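Local coordinates for protein transaminase (Arthrobacter sp., PDB 5G2Q) that probably transfers amino groups between amine and carbonyl substrates with pyridoxal phosphate as cofactor, at residues Y82-D87 / V328-G333; K96-I101 / V115-T120; I294-G299 / A307-V312; D147-T152 / A233-V238. All coordinates share one frame; numbering follows the deposited sequence.

Contact 1: Y82-D87 / V328-G333. With PDA (2-[(3-hydroxy-2-methyl-5-phosphonooxymethyl-pyridin-4-ylmethyl)-amino]-propionic acid), chain Q.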
# COMPACT_ATOMS: atom_id res chain seq x y z
N TYR F 82 -0.83 41.56 -15.41
CA TYR F 82 -1.40 40.53 -14.52
C TYR F 82 -1.08 40.82 -13.04
O TYR F 82 -0.04 41.42 -12.78
CB TYR F 82 -0.89 39.14 -14.93
CG TYR F 82 -1.03 38.77 -16.41
CD1 TYR F 82 -2.25 38.40 -16.95
CD2 TYR F 82 0.07 38.77 -17.26
CE1 TYR F 82 -2.36 38.06 -18.29
CE2 TYR F 82 -0.04 38.42 -18.59
CZ TYR F 82 -1.25 38.06 -19.10
OH TYR F 82 -1.36 37.72 -20.42
N GLY F 83 -1.90 40.40 -12.05
CA GLY F 83 -3.12 39.57 -12.22
C GLY F 83 -2.85 38.09 -12.38
O GLY F 83 -1.70 37.65 -12.30
N PHE F 84 -3.91 37.31 -12.62
CA PHE F 84 -3.85 35.83 -12.67
C PHE F 84 -4.85 35.20 -13.64
O PHE F 84 -6.02 35.59 -13.68
CB PHE F 84 -4.09 35.24 -11.27
CG PHE F 84 -4.22 33.73 -11.25
CD1 PHE F 84 -3.11 32.91 -11.43
CD2 PHE F 84 -5.46 33.13 -11.07
CE1 PHE F 84 -3.22 31.53 -11.42
CE2 PHE F 84 -5.57 31.73 -11.05
CZ PHE F 84 -4.46 30.95 -11.23
N VAL F 85 -4.40 34.22 -14.43
CA VAL F 85 -5.32 33.25 -15.07
C VAL F 85 -4.81 31.86 -14.85
O VAL F 85 -3.60 31.64 -14.77
CB VAL F 85 -5.54 33.44 -16.60
CG1 VAL F 85 -6.40 34.67 -16.86
CG2 VAL F 85 -4.22 33.46 -17.36
N TRP F 86 -5.73 30.91 -14.76
CA TRP F 86 -5.33 29.51 -14.63
C TRP F 86 -5.05 28.84 -15.97
O TRP F 86 -5.26 29.40 -17.04
CB TRP F 86 -6.29 28.70 -13.74
CG TRP F 86 -7.59 28.26 -14.34
CD1 TRP F 86 -8.69 29.03 -14.55
CD2 TRP F 86 -7.97 26.90 -14.72
NE1 TRP F 86 -9.72 28.26 -15.06
CE2 TRP F 86 -9.32 26.95 -15.17
CE3 TRP F 86 -7.31 25.66 -14.72
CZ2 TRP F 86 -10.02 25.84 -15.64
CZ3 TRP F 86 -8.01 24.53 -15.20
CH2 TRP F 86 -9.37 24.64 -15.65
N ASP F 87 -4.54 27.64 -15.90
CA ASP F 87 -4.01 26.95 -17.06
C ASP F 87 -5.03 26.74 -18.22
O ASP F 87 -4.63 26.45 -19.35
CB ASP F 87 -3.35 25.65 -16.58
CG ASP F 87 -2.33 25.12 -17.56
OD1 ASP F 87 -1.51 25.90 -18.10
OD2 ASP F 87 -2.36 23.90 -17.81
N VAL F 328 -5.80 19.24 -12.36
CA VAL F 328 -5.78 20.69 -12.20
C VAL F 328 -4.95 21.09 -11.01
O VAL F 328 -4.95 20.42 -9.96
CB VAL F 328 -7.21 21.32 -12.13
CG1 VAL F 328 -7.95 20.85 -10.88
CG2 VAL F 328 -7.14 22.85 -12.15
N SER F 329 -4.21 22.18 -11.20
CA SER F 329 -3.31 22.75 -10.21
C SER F 329 -3.50 24.23 -10.39
O SER F 329 -3.35 24.72 -11.50
CB SER F 329 -1.87 22.38 -10.52
OG SER F 329 -0.96 23.25 -9.86
N THR F 330 -3.91 24.91 -9.32
CA THR F 330 -4.38 26.29 -9.41
C THR F 330 -3.33 27.16 -10.10
O THR F 330 -3.59 27.76 -11.14
CB THR F 330 -4.66 26.89 -8.01
OG1 THR F 330 -5.63 26.08 -7.34
CG2 THR F 330 -5.16 28.36 -8.11
N TYR F 331 -2.12 27.15 -9.53
CA TYR F 331 -1.08 28.10 -9.89
C TYR F 331 -0.24 27.71 -11.08
O TYR F 331 0.63 28.48 -11.52
CB TYR F 331 -0.18 28.39 -8.69
CG TYR F 331 -0.89 29.07 -7.56
CD1 TYR F 331 -1.74 30.14 -7.80
CD2 TYR F 331 -0.72 28.64 -6.25
CE1 TYR F 331 -2.39 30.76 -6.76
CE2 TYR F 331 -1.35 29.28 -5.20
CZ TYR F 331 -2.19 30.34 -5.47
OH TYR F 331 -2.84 30.99 -4.45
N ALA F 332 -0.55 26.54 -11.62
CA ALA F 332 0.23 26.00 -12.71
C ALA F 332 0.10 26.93 -13.92
O ALA F 332 -1.01 27.21 -14.37
CB ALA F 332 -0.20 24.55 -13.01
N GLY F 333 1.22 27.46 -14.41
CA GLY F 333 1.24 28.30 -15.62
C GLY F 333 1.10 29.79 -15.34
O GLY F 333 1.03 30.62 -16.28
N PDA Q . -8.97 23.65 -5.96
N1 PDA Q . -7.92 22.16 -1.25
C2 PDA Q . -9.06 22.67 -1.74
C2A PDA Q . -10.30 22.70 -0.90
C3 PDA Q . -9.06 23.22 -3.13
O3A PDA Q . -10.20 23.72 -3.63
C4 PDA Q . -7.87 23.20 -3.89
C4A PDA Q . -7.89 23.74 -5.28
C5 PDA Q . -6.72 22.62 -3.29
C5A PDA Q . -5.38 22.50 -3.99
OP4 PDA Q . -4.75 23.76 -4.19
P PDA Q . -3.80 23.91 -5.47
OP1 PDA Q . -2.66 22.90 -5.38
OP2 PDA Q . -3.09 25.25 -5.45
OP3 PDA Q . -4.61 23.68 -6.71
C6 PDA Q . -6.79 22.12 -1.98
CA PDA Q . -9.11 24.14 -7.33
CB PDA Q . -8.60 23.09 -8.31
C PDA Q . -10.54 24.49 -7.68
O PDA Q . -11.14 23.81 -8.55
OXT PDA Q . -11.10 25.46 -7.09
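Phe84 and Thr330 meet where two loops run past each other beside the cofactor phosphate. This is the tight part of the contact. The ring of Phe84 presents its edge to the backbone of Thr330, and CZ of Phe84 comes within 3.3 Å of O of Thr330, near the ring plane. CE1 of the same ring sits 4.2 Å from CD1 of Tyr331, the two side chains crossing at about a right angle. Two residues on, Trp86 packs on Val328. Its CZ3 lies 3.6 Å from CG2 of Val328. The other branch of Val328 turns to the ligand, and CG1 touches the alanine methyl CB of PDA at 3.5 Å. Thr330 grips the phosphate twice. Its N donates to OP3 at 3.0 Å (158° at the hydrogen), and its OG1 donates to OP3 at 2.7 Å. With OG1 turned beside the backbone N (chi1 -57°), both donors reach one oxygen. The looser end is at Asp87, which, like Trp86, is partly exposed. Its CB rests on O of Ala332 at 3.6 Å. Its carboxylate turns to salt bridges with Arg116 and Lys94. Gly333 closes this end, where a side chain would run into Asp87. Through Thr330 the loop 328-333 helps to complete a site of the second subunit, as in other class-III aminotransferases, whose sites lie at the dimer interface. Gln66 and Gln58 of that subunit bind Phe84 N and Trp86 N. The loop 82-87 lies between helix 69-78 and helix 92-105. The other loop, 328-333, leads from strand 324-325 into helix 335-350.

Contact 2: K96-I101 / V115-T120. With PDA (2-[(3-hydroxy-2-methyl-5-phosphonooxymethyl-pyridin-4-ylmethyl)-amino]-propionic acid), chain R.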
# COMPACT_ATOMS: atom_id res chain seq x y z
N LYS F 96 5.51 31.40 -24.80
CA LYS F 96 6.93 31.63 -25.07
C LYS F 96 7.85 30.66 -24.28
O LYS F 96 8.82 30.11 -24.83
CB LYS F 96 7.26 33.10 -24.76
CG LYS F 96 8.66 33.54 -25.12
CD LYS F 96 8.60 35.03 -25.39
CE LYS F 96 9.87 35.73 -24.96
NZ LYS F 96 9.65 37.19 -24.85
N ALA F 97 7.54 30.47 -23.00
CA ALA F 97 8.34 29.66 -22.12
C ALA F 97 8.47 28.25 -22.65
O ALA F 97 9.56 27.67 -22.63
CB ALA F 97 7.75 29.65 -20.71
N ALA F 98 7.35 27.70 -23.14
CA ALA F 98 7.33 26.32 -23.61
C ALA F 98 8.17 26.25 -24.87
O ALA F 98 8.92 25.29 -25.08
CB ALA F 98 5.89 25.89 -23.91
N LYS F 99 8.02 27.30 -25.69
CA LYS F 99 8.67 27.41 -26.99
C LYS F 99 10.16 27.56 -26.82
O LYS F 99 10.92 26.91 -27.54
CB LYS F 99 8.12 28.59 -27.78
CG LYS F 99 8.88 28.88 -29.08
CD LYS F 99 9.99 29.93 -28.95
CE LYS F 99 10.78 30.00 -30.24
NZ LYS F 99 11.90 30.97 -30.16
N ILE F 100 10.59 28.43 -25.90
CA ILE F 100 12.01 28.58 -25.57
C ILE F 100 12.61 27.24 -25.15
O ILE F 100 13.69 26.87 -25.61
CB ILE F 100 12.26 29.69 -24.51
CG1 ILE F 100 12.17 31.08 -25.14
CG2 ILE F 100 13.62 29.53 -23.83
CD1 ILE F 100 11.73 32.13 -24.15
N ILE F 101 11.90 26.51 -24.29
CA ILE F 101 12.35 25.21 -23.83
C ILE F 101 12.52 24.23 -24.99
O ILE F 101 13.60 23.62 -25.14
CB ILE F 101 11.45 24.64 -22.72
CG1 ILE F 101 11.66 25.41 -21.41
CG2 ILE F 101 11.73 23.15 -22.50
CD1 ILE F 101 10.51 25.25 -20.43
N VAL F 115 5.52 20.59 -22.96
CA VAL F 115 5.89 20.99 -21.61
C VAL F 115 4.62 21.21 -20.81
O VAL F 115 3.63 21.69 -21.35
CB VAL F 115 6.74 22.29 -21.63
CG1 VAL F 115 7.13 22.73 -20.22
CG2 VAL F 115 7.97 22.08 -22.48
N ARG F 116 4.62 20.82 -19.53
CA ARG F 116 3.57 21.27 -18.62
C ARG F 116 4.23 22.01 -17.46
O ARG F 116 5.18 21.51 -16.87
CB ARG F 116 2.77 20.09 -18.09
CG ARG F 116 1.98 20.44 -16.83
CD ARG F 116 0.76 19.57 -16.72
NE ARG F 116 -0.01 19.80 -15.52
CZ ARG F 116 -0.94 20.74 -15.37
NH1 ARG F 116 -1.19 21.62 -16.35
NH2 ARG F 116 -1.60 20.81 -14.21
N PHE F 117 3.73 23.20 -17.14
CA PHE F 117 4.33 24.00 -16.07
C PHE F 117 3.60 23.80 -14.74
O PHE F 117 2.36 23.69 -14.70
CB PHE F 117 4.35 25.48 -16.44
CG PHE F 117 5.23 25.79 -17.61
CD1 PHE F 117 6.63 25.84 -17.47
CD2 PHE F 117 4.67 26.03 -18.86
CE1 PHE F 117 7.44 26.13 -18.56
CE2 PHE F 117 5.48 26.30 -19.95
CZ PHE F 117 6.86 26.37 -19.81
N VAL F 118 4.37 23.75 -13.66
CA VAL F 118 3.78 23.77 -12.32
C VAL F 118 4.51 24.80 -11.46
O VAL F 118 5.21 25.64 -11.99
CB VAL F 118 3.78 22.37 -11.67
CG1 VAL F 118 2.71 21.48 -12.30
CG2 VAL F 118 5.17 21.74 -11.73
N SER F 119 4.39 24.73 -10.14
CA SER F 119 5.01 25.75 -9.30
C SER F 119 6.32 25.32 -8.62
O SER F 119 7.22 26.15 -8.37
CB SER F 119 3.99 26.26 -8.28
OG SER F 119 2.82 26.74 -8.96
N THR F 120 6.45 24.02 -8.33
CA THR F 120 7.65 23.54 -7.65
C THR F 120 8.26 22.35 -8.35
O THR F 120 7.66 21.77 -9.26
CB THR F 120 7.37 23.13 -6.21
OG1 THR F 120 6.51 21.97 -6.20
CG2 THR F 120 6.76 24.31 -5.44
N PDA R . 16.00 19.81 -3.82
N1 PDA R . 14.29 16.89 -7.64
C2 PDA R . 15.56 17.19 -7.33
C2A PDA R . 16.64 16.45 -8.07
C3 PDA R . 15.83 18.22 -6.28
O3A PDA R . 17.12 18.56 -5.97
C4 PDA R . 14.75 18.85 -5.66
C4A PDA R . 15.00 19.88 -4.62
C5 PDA R . 13.44 18.47 -6.04
C5A PDA R . 12.19 19.07 -5.43
OP4 PDA R . 12.05 20.44 -5.81
P PDA R . 11.29 21.48 -4.84
OP1 PDA R . 9.81 21.05 -4.65
OP2 PDA R . 11.26 22.87 -5.48
OP3 PDA R . 12.01 21.49 -3.52
C6 PDA R . 13.25 17.51 -7.02
CA PDA R . 16.30 20.81 -2.77
CB PDA R . 15.29 20.77 -1.62
C PDA R . 17.73 20.89 -2.25
O PDA R . 17.94 20.98 -1.02
OXT PDA R . 18.67 20.89 -3.08
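Phe117 drives its ring end into helix 96-101 and has the largest buried area of the contact. CZ meets CB of Ala97 at 3.5 Å. At the ring edge, near its plane, the same CZ lies 3.6 Å from the backbone N of Ala98. CE2 touches CB of Ala98 at 4.0 Å. From the opposite direction comes Ile101, whose CD1 lies 3.7 Å from CE1 of the ring. The ring therefore spans one turn of helix and meets small residues at its tip. Phe117 CG stands beside its own backbone N (chi1 -65°), which carries the ring out from the strand to the helix. Val115, two residues earlier, is the second large contributor. Its CG2 meets CG2 of Ile101 at 3.9 Å, the side chains crossing at about a right angle. Its other methyl, CG1, covers one face of the Phe117 ring toward the rim. Without the ring, as with an alanine here, a gap would probably open between helix and strand, leaving the methyls of Ala97 and Ile101 without their partner. The side-chain contacts across the interface are all apolar. The segment axes are 9.1 Å apart at an angle of 127°. Helix 92-105 packs on the side of strand 112-118 that carries Val115 and Phe117. Met338 of helix 335-350, Ala309 of strand 308-313 and Leu21 of the second subunit also touch Phe117. Past the strand, Thr120 caps helix 121-136 beside the cofactor phosphate.

Contact 3: I294-G299 / A307-V312. With PDA (2-[(3-hydroxy-2-methyl-5-phosphonooxymethyl-pyridin-4-ylmethyl)-amino]-propionic acid), chain R.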
# COMPACT_ATOMS: atom_id res chain seq x y z
N ILE F 294 11.73 14.79 -18.68
CA ILE F 294 12.63 15.60 -17.82
C ILE F 294 11.77 16.31 -16.75
O ILE F 294 10.69 16.83 -17.08
CB ILE F 294 13.35 16.69 -18.67
CG1 ILE F 294 14.46 16.12 -19.55
CG2 ILE F 294 13.87 17.85 -17.82
CD1 ILE F 294 14.84 17.09 -20.65
N THR F 295 12.23 16.36 -15.50
CA THR F 295 11.57 17.20 -14.50
C THR F 295 12.44 18.42 -14.22
O THR F 295 13.65 18.31 -14.18
CB THR F 295 11.28 16.44 -13.19
OG1 THR F 295 12.47 15.84 -12.69
CG2 THR F 295 10.27 15.35 -13.41
N MET F 296 11.82 19.57 -14.03
CA MET F 296 12.51 20.86 -13.94
C MET F 296 12.00 21.75 -12.82
O MET F 296 10.84 21.65 -12.39
CB MET F 296 12.33 21.66 -15.22
CG MET F 296 13.12 21.18 -16.40
SD MET F 296 12.30 21.94 -17.80
CE MET F 296 13.44 21.50 -19.11
N GLY F 297 12.87 22.68 -12.39
CA GLY F 297 12.64 23.54 -11.23
C GLY F 297 13.90 24.38 -10.98
O GLY F 297 14.68 24.60 -11.91
N LYS F 298 14.06 24.87 -9.76
CA LYS F 298 15.21 25.68 -9.40
C LYS F 298 15.71 26.66 -10.49
O LYS F 298 15.24 27.79 -10.66
CB LYS F 298 16.35 24.72 -8.98
CG LYS F 298 16.12 24.03 -7.64
CD LYS F 298 17.24 23.03 -7.35
CE LYS F 298 16.92 22.05 -6.23
NZ LYS F 298 16.60 22.72 -4.94
N GLY F 299 16.72 26.20 -11.23
CA GLY F 299 17.32 26.95 -12.31
C GLY F 299 16.37 27.31 -13.44
O GLY F 299 16.71 28.17 -14.24
N ALA F 307 8.48 28.16 -9.72
CA ALA F 307 8.26 27.58 -11.05
C ALA F 307 8.77 26.15 -11.22
O ALA F 307 9.96 25.87 -11.01
CB ALA F 307 8.87 28.48 -12.12
N GLY F 308 7.89 25.25 -11.64
CA GLY F 308 8.31 23.85 -11.90
C GLY F 308 7.95 23.46 -13.32
O GLY F 308 7.13 24.12 -13.96
N ALA F 309 8.57 22.39 -13.83
CA ALA F 309 8.17 21.93 -15.16
C ALA F 309 8.39 20.45 -15.44
O ALA F 309 9.21 19.82 -14.81
CB ALA F 309 8.85 22.76 -16.23
N VAL F 310 7.66 19.92 -16.41
CA VAL F 310 7.94 18.60 -16.95
C VAL F 310 7.94 18.66 -18.49
O VAL F 310 6.96 19.11 -19.09
CB VAL F 310 6.94 17.53 -16.43
CG1 VAL F 310 5.61 17.65 -17.14
CG2 VAL F 310 7.46 16.14 -16.69
N VAL F 311 9.05 18.23 -19.12
CA VAL F 311 9.12 17.98 -20.58
C VAL F 311 8.98 16.48 -20.89
O VAL F 311 9.68 15.63 -20.32
CB VAL F 311 10.44 18.49 -21.21
CG1 VAL F 311 10.48 18.13 -22.69
CG2 VAL F 311 10.61 20.00 -21.05
N VAL F 312 8.08 16.16 -21.83
CA VAL F 312 7.79 14.79 -22.23
C VAL F 312 8.06 14.60 -23.71
O VAL F 312 7.94 15.54 -24.48
CB VAL F 312 6.31 14.46 -21.96
CG1 VAL F 312 6.06 14.45 -20.46
CG2 VAL F 312 5.41 15.49 -22.66
N PDA R . 16.00 19.81 -3.82
N1 PDA R . 14.29 16.89 -7.64
C2 PDA R . 15.56 17.19 -7.33
C2A PDA R . 16.64 16.45 -8.07
C3 PDA R . 15.83 18.22 -6.28
O3A PDA R . 17.12 18.56 -5.97
C4 PDA R . 14.75 18.85 -5.66
C4A PDA R . 15.00 19.88 -4.62
C5 PDA R . 13.44 18.47 -6.04
C5A PDA R . 12.19 19.07 -5.43
OP4 PDA R . 12.05 20.44 -5.81
P PDA R . 11.29 21.48 -4.84
OP1 PDA R . 9.81 21.05 -4.65
OP2 PDA R . 11.26 22.87 -5.48
OP3 PDA R . 12.01 21.49 -3.52
C6 PDA R . 13.25 17.51 -7.02
CA PDA R . 16.30 20.81 -2.77
CB PDA R . 15.29 20.77 -1.62
C PDA R . 17.73 20.89 -2.25
O PDA R . 17.94 20.98 -1.02
OXT PDA R . 18.67 20.89 -3.08
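A beta hairpin in the large mixed sheet joins Ile294, Thr295 and Met296 to Ala309, Val310 and Val311, and its first strand leads through Gly297 to Lys298. The strands are antiparallel. Ile294 with Val311 and Met296 with Ala309 are hydrogen-bonded pairs, and Thr295 with Val310 is a non-hydrogen-bonded pair. Ile294 N donates to Val311 O at 2.8 Å (163° at the hydrogen), and Val311 N donates back to Ile294 O. Met296 N gives a bond of 2.7 Å to Ala309 O. Ala309 N returns one of 2.8 Å to Met296 O. Beyond these, Gly297 CA makes a CA-H...O contact of 3.6 Å with Ala307 O. Met296 carries much of the side-chain contact. Its CB lies 3.8 Å from CB of Ala309. Because the chain stays extended past CG (chi2 162°), CE reaches CG2 of Val311 at 3.7 Å. Val310 CG2 sits 3.3 Å from Ile294 O. Lys298 follows the hairpin strand and reaches PDA. Its NZ is 3.2 Å from the ligand N, consistent with the lysine that forms the Schiff base with the cofactor in this family. NZ is hydrogen-bonded to Thr330 OG1 of the second subunit and to Leu59 O. Strand 308-313 has strand 112-118 as its other neighbour, and strand 293-296 has strand 265-269. Helix 121-136 covers the face of Thr295 and Val310, while Val115 and Phe117 meet the side chains of Val311 and Ala309 on the other.

Contact 4: D147-T152 / A233-V238. With PDA (2-[(3-hydroxy-2-methyl-5-phosphonooxymethyl-pyridin-4-ylmethyl)-amino]-propionic acid), chain R.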
# COMPACT_ATOMS: atom_id res chain seq x y z
N ASP F 147 18.67 8.82 -3.68
CA ASP F 147 18.02 9.83 -4.53
C ASP F 147 17.18 10.76 -3.67
O ASP F 147 16.68 10.38 -2.64
CB ASP F 147 17.10 9.18 -5.56
CG ASP F 147 17.79 8.87 -6.89
OD1 ASP F 147 19.05 8.77 -6.97
OD2 ASP F 147 17.02 8.68 -7.86
N TYR F 148 17.04 11.99 -4.12
CA TYR F 148 16.09 12.94 -3.55
C TYR F 148 15.31 13.47 -4.78
O TYR F 148 15.90 13.85 -5.78
CB TYR F 148 16.78 14.09 -2.75
CG TYR F 148 15.76 15.00 -2.08
CD1 TYR F 148 15.12 14.59 -0.91
CD2 TYR F 148 15.38 16.24 -2.65
CE1 TYR F 148 14.15 15.37 -0.30
CE2 TYR F 148 14.41 17.04 -2.04
CZ TYR F 148 13.80 16.60 -0.86
OH TYR F 148 12.81 17.33 -0.20
N HIS F 149 13.99 13.42 -4.73
CA HIS F 149 13.19 13.78 -5.90
C HIS F 149 12.09 14.67 -5.42
O HIS F 149 11.26 15.09 -6.21
CB HIS F 149 12.62 12.53 -6.59
CG HIS F 149 13.66 11.68 -7.25
ND1 HIS F 149 14.36 12.09 -8.37
CD2 HIS F 149 14.15 10.46 -6.94
CE1 HIS F 149 15.22 11.15 -8.73
NE2 HIS F 149 15.09 10.14 -7.88
N GLY F 150 12.08 14.95 -4.12
CA GLY F 150 11.16 15.90 -3.53
C GLY F 150 10.51 15.44 -2.24
O GLY F 150 10.85 14.36 -1.70
N TRP F 151 9.53 16.24 -1.78
CA TRP F 151 9.01 16.12 -0.42
C TRP F 151 7.52 15.81 -0.39
O TRP F 151 7.03 15.23 0.58
CB TRP F 151 9.33 17.38 0.39
CG TRP F 151 8.45 18.54 -0.01
CD1 TRP F 151 8.68 19.47 -1.02
CD2 TRP F 151 7.16 18.85 0.53
NE1 TRP F 151 7.62 20.33 -1.10
CE2 TRP F 151 6.68 19.98 -0.16
CE3 TRP F 151 6.39 18.30 1.56
CZ2 TRP F 151 5.44 20.56 0.13
CZ3 TRP F 151 5.18 18.88 1.87
CH2 TRP F 151 4.70 20.00 1.14
N THR F 152 6.79 16.17 -1.45
CA THR F 152 5.34 15.85 -1.54
C THR F 152 5.01 14.34 -1.71
O THR F 152 5.86 13.57 -2.12
CB THR F 152 4.66 16.64 -2.69
OG1 THR F 152 5.29 16.34 -3.94
CG2 THR F 152 4.73 18.15 -2.46
N ALA F 233 8.74 3.26 -15.22
CA ALA F 233 9.84 4.16 -15.47
C ALA F 233 10.92 3.98 -14.41
O ALA F 233 10.63 3.52 -13.32
CB ALA F 233 9.33 5.58 -15.43
N VAL F 234 12.14 4.33 -14.76
CA VAL F 234 13.21 4.57 -13.80
C VAL F 234 13.39 6.10 -13.74
O VAL F 234 13.45 6.75 -14.80
CB VAL F 234 14.51 3.88 -14.26
CG1 VAL F 234 15.69 4.22 -13.37
CG2 VAL F 234 14.29 2.38 -14.35
N ILE F 235 13.40 6.66 -12.53
CA ILE F 235 13.61 8.09 -12.32
C ILE F 235 15.01 8.25 -11.71
O ILE F 235 15.32 7.61 -10.69
CB ILE F 235 12.52 8.72 -11.44
CG1 ILE F 235 12.75 10.23 -11.25
CG2 ILE F 235 12.44 8.05 -10.08
CD1 ILE F 235 11.47 11.04 -11.07
N THR F 236 15.86 9.07 -12.33
CA THR F 236 17.23 9.23 -11.82
C THR F 236 17.62 10.67 -11.66
O THR F 236 16.96 11.53 -12.19
CB THR F 236 18.30 8.57 -12.71
OG1 THR F 236 18.35 9.22 -13.98
CG2 THR F 236 18.05 7.08 -12.87
N GLU F 237 18.67 10.93 -10.88
CA GLU F 237 19.37 12.20 -10.96
C GLU F 237 20.65 11.83 -11.71
O GLU F 237 21.27 10.84 -11.42
CB GLU F 237 19.71 12.76 -9.56
CG GLU F 237 18.58 12.81 -8.52
CD GLU F 237 19.04 13.32 -7.14
OE1 GLU F 237 19.32 14.54 -6.99
OE2 GLU F 237 19.09 12.51 -6.18
N VAL F 238 21.02 12.62 -12.71
CA VAL F 238 22.30 12.45 -13.37
C VAL F 238 23.41 12.49 -12.32
O VAL F 238 24.38 11.70 -12.34
CB VAL F 238 22.49 13.55 -14.43
CG1 VAL F 238 23.77 13.38 -15.21
CG2 VAL F 238 21.30 13.55 -15.38
N PDA R . 16.00 19.81 -3.82
N1 PDA R . 14.29 16.89 -7.64
C2 PDA R . 15.56 17.19 -7.33
C2A PDA R . 16.64 16.45 -8.07
C3 PDA R . 15.83 18.22 -6.28
O3A PDA R . 17.12 18.56 -5.97
C4 PDA R . 14.75 18.85 -5.66
C4A PDA R . 15.00 19.88 -4.62
C5 PDA R . 13.44 18.47 -6.04
C5A PDA R . 12.19 19.07 -5.43
OP4 PDA R . 12.05 20.44 -5.81
P PDA R . 11.29 21.48 -4.84
OP1 PDA R . 9.81 21.05 -4.65
OP2 PDA R . 11.26 22.87 -5.48
OP3 PDA R . 12.01 21.49 -3.52
C6 PDA R . 13.25 17.51 -7.02
CA PDA R . 16.30 20.81 -2.77
CB PDA R . 15.29 20.77 -1.62
C PDA R . 17.73 20.89 -2.25
O PDA R . 17.94 20.98 -1.02
OXT PDA R . 18.67 20.89 -3.08
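Glu237 accepts the one hydrogen bond that joins these two segments, from the backbone N of Tyr148. The N to OE2 distance is 3.0 Å with 164° at the hydrogen, and the donor comes from above the carboxylate plane. OE1 of Glu237 accepts from Gly241 N. Within 147-152, His149 NE2 donates to Asp147 OD2. The modelled 2.4 Å between them is very short and doubtful as a length. His149 ND1 pairs with Asp269, which in this family probably faces the pyridine nitrogen, so its imidazole would sit in a second shell. Charges come next. Asp147 OD1 and Glu237 OE2 are 3.8 Å apart, their planes nearly perpendicular. The salt bridge from Asp147 to Arg144 probably eases that closeness. The apolar contact is a CH-pi one. Ile235 CG1 stands over one face of the His149 ring, 3.9 Å from its centroid. With CG1 anti to the backbone N (chi1 -179°), Ile235 extends this branch over the imidazole. Ligand contacts are close. His149 O lies 3.2 Å from C6 of PDA, and OE1 of Glu237 is 3.5 Å from its methyl C2A. Cutting Glu237 back to an alanine would probably leave Tyr148 N and Gly241 N without their acceptor and open a gap next to the ligand methyl C2A. Strand 231-236 runs beside strands 140-144 and 265-269, and Val125 of helix 121-136 touches both His149 and Ile235.

Contacts 2, 3 and 4 all reach the seven-stranded sheet and the same PDA (chain R). Contact 1 reaches the other PDA (chain Q), in the site of the second subunit, whose own Thr330 binds the chain R phosphate in return. Contacts 2 and 3 are the closest pair, with centres about 7 Å apart. Strand 112-118 joins strand 308-313 there through probable hydrogen bonds, Val118 O to Gly308 N at 2.7 Å and Arg116 N to Val310 O at 2.9 Å. Contact 1 touches contact 2 through the salt bridge of Asp87 OD2 to Arg116 NH1 at 2.9 Å. Contact 4 lies with its centre about 12 Å from that of contact 3 and about 26 Å from that of contact 1.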